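Local atomic coordinates of 3,5-epimerase/4-reductase (Arabidopsis thaliana, PDB entry 4QQR), a protein that converts dTDP-4-dehydro-6-deoxy-glucose to dTDP-L-rhamnose by epimerisation at C3' and C5' followed by NADPH-dependent reduction, and handles the UDP sugar as well. Residues Y18-I24 with N66-T71; P61-A67 with L106-Y111. All coordinates share one frame; numbering follows the deposited sequence.

Contact 1 (Y18-I24 with N66-T71). With SO4 (sulfate ion), chain H.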
# COMPACT_ATOMS: atom_id res chain seq x y z
N TYR A 18 10.35 17.95 -4.35
CA TYR A 18 9.36 17.96 -3.28
C TYR A 18 10.01 17.74 -1.92
O TYR A 18 10.85 16.85 -1.77
CB TYR A 18 8.21 16.98 -3.55
CG TYR A 18 7.26 17.52 -4.59
CD1 TYR A 18 7.44 17.24 -5.94
CD2 TYR A 18 6.21 18.37 -4.24
CE1 TYR A 18 6.59 17.75 -6.91
CE2 TYR A 18 5.36 18.90 -5.19
CZ TYR A 18 5.55 18.58 -6.53
OH TYR A 18 4.70 19.10 -7.48
N GLY A 19 9.65 18.58 -0.96
CA GLY A 19 10.21 18.53 0.38
C GLY A 19 11.29 19.55 0.71
O GLY A 19 12.37 19.17 1.17
N LYS A 20 11.03 20.84 0.51
CA LYS A 20 12.01 21.86 0.92
C LYS A 20 12.17 21.88 2.45
O LYS A 20 13.25 22.14 2.98
CB LYS A 20 11.68 23.27 0.38
CG LYS A 20 10.50 24.00 1.02
CD LYS A 20 10.39 25.45 0.50
CE LYS A 20 11.71 26.20 0.67
NZ LYS A 20 11.69 27.64 0.23
N THR A 21 11.06 21.60 3.12
CA THR A 21 11.01 21.47 4.57
C THR A 21 12.11 20.55 5.12
O THR A 21 12.70 20.84 6.15
CB THR A 21 9.62 20.91 4.98
OG1 THR A 21 8.65 21.97 4.92
CG2 THR A 21 9.65 20.30 6.39
N GLY A 22 12.40 19.45 4.42
CA GLY A 22 13.20 18.38 4.98
C GLY A 22 14.70 18.42 4.76
O GLY A 22 15.22 19.33 4.12
N TRP A 23 15.40 17.41 5.27
CA TRP A 23 16.85 17.39 5.24
C TRP A 23 17.39 17.26 3.81
O TRP A 23 18.03 18.18 3.30
CB TRP A 23 17.39 16.28 6.17
CG TRP A 23 18.90 16.30 6.42
CD1 TRP A 23 19.77 17.30 6.11
CD2 TRP A 23 19.68 15.26 7.03
NE1 TRP A 23 21.05 16.95 6.49
CE2 TRP A 23 21.02 15.70 7.05
CE3 TRP A 23 19.38 14.00 7.56
CZ2 TRP A 23 22.05 14.93 7.58
CZ3 TRP A 23 20.40 13.23 8.08
CH2 TRP A 23 21.73 13.70 8.08
N ILE A 24 17.13 16.13 3.17
CA ILE A 24 17.57 15.89 1.80
C ILE A 24 17.05 16.92 0.77
O ILE A 24 17.81 17.42 -0.08
CB ILE A 24 17.20 14.45 1.38
CG1 ILE A 24 18.07 13.46 2.14
CG2 ILE A 24 17.35 14.23 -0.13
CD1 ILE A 24 17.76 12.00 1.82
N ASN A 66 11.41 13.38 -5.38
CA ASN A 66 10.53 13.24 -4.23
C ASN A 66 11.33 13.04 -2.93
O ASN A 66 11.75 11.92 -2.59
CB ASN A 66 9.55 12.09 -4.45
CG ASN A 66 8.79 11.72 -3.18
OD1 ASN A 66 8.50 12.58 -2.35
ND2 ASN A 66 8.47 10.44 -3.03
N ALA A 67 11.53 14.11 -2.19
CA ALA A 67 12.19 14.01 -0.90
C ALA A 67 11.16 14.28 0.19
O ALA A 67 11.52 14.51 1.34
CB ALA A 67 13.34 14.97 -0.82
N ALA A 68 9.88 14.22 -0.18
CA ALA A 68 8.77 14.61 0.70
C ALA A 68 8.73 13.86 2.02
O ALA A 68 7.84 14.07 2.85
CB ALA A 68 7.43 14.47 -0.03
N GLY A 69 9.69 12.98 2.22
CA GLY A 69 9.99 12.55 3.56
C GLY A 69 10.12 11.06 3.59
O GLY A 69 9.89 10.40 2.58
N VAL A 70 10.54 10.54 4.74
CA VAL A 70 11.12 11.38 5.78
C VAL A 70 12.61 11.10 5.70
O VAL A 70 13.00 9.98 5.36
CB VAL A 70 10.57 11.03 7.19
CG1 VAL A 70 11.58 11.32 8.29
CG2 VAL A 70 9.26 11.78 7.45
N THR A 71 13.44 12.10 5.97
CA THR A 71 14.86 11.81 6.00
C THR A 71 15.25 11.05 7.29
O THR A 71 15.36 11.64 8.37
CB THR A 71 15.73 13.08 5.76
OG1 THR A 71 15.22 13.83 4.65
CG2 THR A 71 17.17 12.69 5.48
S SO4 H . 13.24 15.34 7.72
O1 SO4 H . 13.84 14.08 8.17
O2 SO4 H . 11.87 15.05 7.28
O3 SO4 H . 14.01 15.87 6.59
O4 SO4 H . 13.23 16.36 8.78

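Contact 2 (P61-A67 with L106-Y111)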
# COMPACT_ATOMS: atom_id res chain seq x y z
N PRO A 61 9.11 20.77 -15.73
CA PRO A 61 10.40 20.21 -15.30
C PRO A 61 10.91 19.16 -16.27
O PRO A 61 10.11 18.60 -17.01
CB PRO A 61 10.05 19.53 -13.97
CG PRO A 61 8.62 19.08 -14.18
CD PRO A 61 7.97 20.17 -15.01
N SER A 62 12.21 18.92 -16.27
CA SER A 62 12.76 17.83 -17.06
C SER A 62 12.79 16.54 -16.24
O SER A 62 12.74 15.43 -16.80
CB SER A 62 14.18 18.18 -17.54
OG SER A 62 15.07 18.28 -16.44
N HIS A 63 12.90 16.69 -14.92
CA HIS A 63 12.92 15.57 -13.98
C HIS A 63 12.27 16.02 -12.66
O HIS A 63 12.15 17.23 -12.42
CB HIS A 63 14.35 15.07 -13.69
CG HIS A 63 15.18 14.77 -14.91
ND1 HIS A 63 15.59 15.75 -15.79
CD2 HIS A 63 15.71 13.61 -15.36
CE1 HIS A 63 16.31 15.19 -16.75
NE2 HIS A 63 16.40 13.90 -16.51
N VAL A 64 11.89 15.06 -11.82
CA VAL A 64 11.17 15.34 -10.56
C VAL A 64 11.84 14.58 -9.41
O VAL A 64 12.24 13.44 -9.57
CB VAL A 64 9.66 14.92 -10.64
CG1 VAL A 64 8.96 15.04 -9.27
CG2 VAL A 64 8.91 15.72 -11.69
N PHE A 65 11.95 15.21 -8.25
CA PHE A 65 12.59 14.60 -7.09
C PHE A 65 11.63 14.57 -5.92
O PHE A 65 11.10 15.60 -5.52
CB PHE A 65 13.84 15.39 -6.71
CG PHE A 65 14.97 15.23 -7.68
CD1 PHE A 65 14.94 15.88 -8.91
CD2 PHE A 65 16.07 14.44 -7.36
CE1 PHE A 65 15.97 15.72 -9.82
CE2 PHE A 65 17.13 14.28 -8.26
CZ PHE A 65 17.08 14.93 -9.49
N ASN A 66 11.41 13.38 -5.38
CA ASN A 66 10.53 13.24 -4.23
C ASN A 66 11.33 13.04 -2.93
O ASN A 66 11.75 11.92 -2.59
CB ASN A 66 9.55 12.09 -4.45
CG ASN A 66 8.79 11.72 -3.18
OD1 ASN A 66 8.50 12.58 -2.35
ND2 ASN A 66 8.47 10.44 -3.03
N ALA A 67 11.53 14.11 -2.19
CA ALA A 67 12.19 14.01 -0.90
C ALA A 67 11.16 14.28 0.19
O ALA A 67 11.52 14.51 1.34
CB ALA A 67 13.34 14.97 -0.82
N LEU A 106 7.81 11.70 -17.28
CA LEU A 106 8.81 12.28 -16.37
C LEU A 106 9.43 11.24 -15.42
O LEU A 106 8.71 10.48 -14.73
CB LEU A 106 8.19 13.43 -15.57
CG LEU A 106 8.39 14.93 -15.90
CD1 LEU A 106 9.26 15.19 -17.13
CD2 LEU A 106 7.03 15.68 -16.00
N VAL A 107 10.76 11.23 -15.37
CA VAL A 107 11.52 10.46 -14.38
C VAL A 107 11.39 11.05 -12.98
O VAL A 107 11.49 12.26 -12.76
CB VAL A 107 13.00 10.33 -14.75
CG1 VAL A 107 13.75 9.62 -13.64
CG2 VAL A 107 13.16 9.59 -16.08
N LEU A 108 11.12 10.18 -12.02
CA LEU A 108 10.91 10.58 -10.65
C LEU A 108 11.95 9.88 -9.79
O LEU A 108 12.02 8.66 -9.72
CB LEU A 108 9.50 10.15 -10.24
CG LEU A 108 9.24 10.09 -8.74
CD1 LEU A 108 9.42 11.48 -8.17
CD2 LEU A 108 7.86 9.56 -8.51
N ILE A 109 12.79 10.68 -9.15
CA ILE A 109 13.76 10.16 -8.19
C ILE A 109 13.10 10.11 -6.83
O ILE A 109 12.85 11.14 -6.21
CB ILE A 109 14.98 11.06 -8.11
CG1 ILE A 109 15.63 11.18 -9.50
CG2 ILE A 109 15.95 10.52 -7.08
CD1 ILE A 109 16.19 9.86 -10.07
N ASN A 110 12.80 8.90 -6.38
CA ASN A 110 12.13 8.70 -5.09
C ASN A 110 13.11 8.24 -3.98
O ASN A 110 13.58 7.11 -3.97
CB ASN A 110 10.96 7.72 -5.29
CG ASN A 110 10.23 7.41 -4.00
OD1 ASN A 110 9.67 8.29 -3.36
ND2 ASN A 110 10.17 6.13 -3.65
N TYR A 111 13.44 9.17 -3.08
CA TYR A 111 14.24 8.88 -1.90
C TYR A 111 13.41 8.08 -0.91
O TYR A 111 12.31 8.46 -0.54
CB TYR A 111 14.72 10.20 -1.28
CG TYR A 111 15.63 10.95 -2.21
CD1 TYR A 111 16.98 10.60 -2.33
CD2 TYR A 111 15.15 11.96 -3.03
CE1 TYR A 111 17.81 11.27 -3.20
CE2 TYR A 111 15.98 12.63 -3.90
CZ TYR A 111 17.30 12.28 -3.99
OH TYR A 111 18.12 12.96 -4.86
O HOH W 1 12.39 12.70 -17.45

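Contact 1 (Y18-I24 with N66-T71)
Thr71 fits against Trp23 and Ile24 where the glycine-rich turn of a Rossmann fold, Gly19-Lys20-Thr21-Gly22, leads into helix 23-34. With CG2 anti to the backbone N, the threonine sends its two branches to different tasks. The methyl CG2 approaches CE3 of the Trp23 indole, at its six-membered ring, obliquely, the two side chains crossing at about a right angle, and also meets Ile24 CG1 at 3.5 Å. The hydroxyl OG1 turns to the helix start, where it accepts a weak, long but nearly straight bond from Ile24 N (3.3 Å, 174°) and donates to sulfate O3 at 3.1 Å. A small β-branched residue with one methyl and one hydroxyl suits this double role. Gly22 is the N-cap, and the sulfate, probably from the crystallisation liquor, lies beside it with Trp23 N pointing at O3. Having no side chain, Gly22 lets O3 come close to its CA, where a CB would collide. Such a place at a helix N terminus is consistent with the NADPH site inferred here by similarity for Trp23, Ile24 and Gly69 to Thr71.

Deeper in, Ile24 CG2 rests on the Ala67 methyl at 4.1 Å, while Leu200 and Leu204 of helix 200-212 also touch Ile24. Gly19, at a positive phi of 102°, has no side chain to hold the loops apart, and its CA comes to 4.2 Å from Ala68 CA. Tyr18 ends its strand in parallel pairing with Asn66: Ala67 N donates to Tyr18 O at 2.9 Å. The phenol of Tyr18 leads away to Asp55. At the end of strand 63-66, Asn66 forms an Asx turn, its OD1 accepting from Ala68 N at 3.1 Å with the donor 40° out of the amide plane.

Contact 2 (P61-A67 with L106-Y111)
Ile109 lies over one face of the Phe65 ring, the two side chains running side by side and pointing the same way. CG1 makes a CH-pi contact, 4.0 Å from the ring centroid and 25° off the normal; with chi1 at -58° it stands beside its own backbone N, on the side of the neighbouring phenyl. At the ring's edge Tyr111, a probable NADPH residue, approaches obliquely, CE2 near the ring plane and 3.9 Å from Phe65 CD2, while its OH reaches on to Ser207. Ala211 of helix 200-212 touches both Phe65 and Ile109. On the opposite sheet face, Val64 CG1 meets Leu108 CD1 at 3.8 Å, and Cys101 of helix 80-103 packs on Val64. β-Branched Val64 and Ile109 suit extended strands, and flat Phe65 offers Ile109 a face.

Between these two layers of side chains the strands pair in parallel. Ile109 bridges Val64 and Asn66, giving its N to Val64 O (2.8 Å) and its O to Asn66 N (2.8 Å). Val64 N to Val107 O and Tyr111 N to Asn66 O extend the ladder. At the start, a water links Ser62 O to Val107 N.

Toward the C-terminal edge, the Asn66 and Asn110 amides lie alongside, planes 17° apart. Asn66 ND2 faces Asn110 OD1, though the modelled separation is doubtfully short. Thr94 touches both asparagines. The ladder thus satisfies buried peptide groups, while Ala68 N holds Asn66 OD1 and Thr163, weakly, Asn110 ND2.

In the fold
From the N terminus, strand 14-18 runs through the turn 19-22 into helix 23-34. The chain then forms edge strand 38-41 and helix 49-59, and returns as strand 63-66 on the other side of strand 14-18; contact 1 closes this loop. Contact 2 closes the next: helix 80-103 carries the chain from strand 63-66 over to its parallel neighbour 107-113, a β-α-β crossover. The contacts cross: 61-67 begins after 18-24 but before 66-71, and 106-111 comes after both; they share Asn66 and Ala67. In the sheet, strand 63-66 lies between 14-18 and 107-113, with Phe65 O probably bonded to Tyr18 N, and Ile24 packs directly on Tyr111.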